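Local coordinates for protein sugar phosphate isomerase/epimerase (PDB 3L23) that probably acts as a metal-dependent sugar phosphate isomerase or epimerase, binding a magnesium ion in a xylose isomerase-like TIM barrel, at residues I133-H136 with D137-K140. Numbering follows the deposited sequence. Where two conformers were deposited one is given.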
loop_
_atom_site.group_PDB
_atom_site.type_symbol
_atom_site.label_atom_id
_atom_site.label_comp_id
_atom_site.label_asym_id
_atom_site.label_seq_id
_atom_site.Cartn_x
_atom_site.Cartn_y
_atom_site.Cartn_z
ATOM N N ILE A 133 -16.132 3.707 7.430
ATOM C CA ILE A 133 -15.982 4.413 8.699
ATOM C C ILE A 133 -16.688 5.785 8.605
ATOM O O ILE A 133 -16.248 6.643 7.812
ATOM C CB ILE A 133 -14.523 4.646 9.084
ATOM C CG1 ILE A 133 -13.752 3.306 9.195
ATOM C CG2 ILE A 133 -14.455 5.449 10.390
ATOM C CD1 ILE A 133 -12.206 3.427 9.278
ATOM N N THR A 134 -17.769 5.956 9.358
ATOM C CA THR A 134 -18.497 7.234 9.424
ATOM C C THR A 134 -18.644 7.825 10.827
ATOM O O THR A 134 -19.198 8.936 10.988
ATOM C CB THR A 134 -19.886 7.091 8.797
ATOM O OG1 THR A 134 -20.670 6.175 9.555
ATOM C CG2 THR A 134 -19.775 6.577 7.376
ATOM N N THR A 135 -18.219 7.076 11.840
ATOM C CA THR A 135 -18.396 7.467 13.235
ATOM C C THR A 135 -17.122 7.090 14.007
ATOM O O THR A 135 -16.330 6.259 13.556
ATOM C CB THR A 135 -19.595 6.772 13.919
ATOM O OG1 THR A 135 -19.352 5.345 14.012
ATOM C CG2 THR A 135 -20.934 7.048 13.189
ATOM N N HIS A 136 -16.969 7.685 15.195
ATOM C CA HIS A 136 -15.856 7.373 16.081
ATOM C C HIS A 136 -15.931 5.891 16.451
ATOM O O HIS A 136 -14.954 5.218 16.442
ATOM C CB HIS A 136 -15.869 8.251 17.366
ATOM C CG HIS A 136 -15.517 9.696 17.133
ATOM N ND1 HIS A 136 -16.460 10.671 16.864
ATOM C CD2 HIS A 136 -14.316 10.335 17.150
ATOM C CE1 HIS A 136 -15.850 11.839 16.705
ATOM N NE2 HIS A 136 -14.549 11.663 16.877
ATOM N N ASP A 137 -17.115 5.397 16.772
ATOM C CA ASP A 137 -17.246 4.010 17.187
ATOM C C ASP A 137 -16.878 3.028 16.077
ATOM O O ASP A 137 -16.240 2.024 16.348
ATOM C CB ASP A 137 -18.645 3.738 17.689
ATOM C CG ASP A 137 -18.937 4.383 19.057
ATOM O OD1 ASP A 137 -18.048 5.009 19.671
ATOM O OD2 ASP A 137 -20.071 4.282 19.505
ATOM N N GLU A 138 -17.239 3.319 14.824
ATOM C CA GLU A 138 -16.839 2.474 13.714
ATOM C C GLU A 138 -15.330 2.473 13.575
ATOM O O GLU A 138 -14.729 1.433 13.307
ATOM C CB GLU A 138 -17.499 2.914 12.368
ATOM C CG GLU A 138 -18.947 2.531 12.320
ATOM C CD GLU A 138 -19.747 3.161 11.200
ATOM O OE1 GLU A 138 -19.172 3.842 10.342
ATOM O OE2 GLU A 138 -20.988 2.931 11.201
ATOM N N ALA A 139 -14.701 3.634 13.740
ATOM C CA ALA A 139 -13.262 3.679 13.633
ATOM C C ALA A 139 -12.597 2.846 14.717
ATOM O O ALA A 139 -11.600 2.147 14.462
ATOM C CB ALA A 139 -12.742 5.148 13.685
ATOM N N LYS A 140 -13.131 2.935 15.933
ATOM C CA LYS A 140 -12.618 2.136 17.046
ATOM C C LYS A 140 -12.598 0.657 16.708
ATOM O O LYS A 140 -11.568 0.001 16.848
ATOM C CB LYS A 140 -13.460 2.345 18.295
ATOM C CG LYS A 140 -13.347 3.694 18.939
ATOM C CD LYS A 140 -14.217 3.741 20.164
ATOM C CE LYS A 140 -14.384 5.122 20.728
ATOM N NZ LYS A 140 -15.334 5.071 21.868
#
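T135 caps the first turn of helix 136-155: its OG1 accepts a hydrogen bond from E138 N at 3.0 Å, the N-cap bond proper. The hydroxyl can do this because chi1 of 65° sets OG1 between the backbone N and the carbonyl carbon, turned to the amide three residues on. The cap satisfies an N-H that has no preceding helical turn to bind. E138 replies by reaching back, its chain extended beyond CG. Its OE1 takes T134 N at 2.7 Å, almost in line with the carboxylate C-O bond, and also T134 OG1 at 2.9 Å, which comes from above the carboxylate plane. Two donors of one residue thus hold OE1 in place and probably limit the turning of the carboxylate, while E138 CG lies 3.3 Å from T135 OG1. With an alanine at E138, T134 N and OG1 would probably lose their shared acceptor, and the residues ahead of the cap would be less firmly tied to the helix. Backbone bonds then start the helix proper, A139 N to T135 O at 3.1 Å and K140 N to H136 O at 3.0 Å. The apolar part is small: I133 CG2 packs on A139 CB at 3.7 Å, a hydrophobic contact that straddles the cap and brings the residue two before it against the first turn. I133 and A139 both face helix 198-205, I133 meeting I198 and M202 and A139 meeting L201. H136 also touches L201, and its NE2 is hydrogen-bonded to D196, just ahead of helix 198-205; the loop after barrel strand 124-127 runs into helix 136-155 with its apolar side packed on helix 198-205, away from the magnesium site.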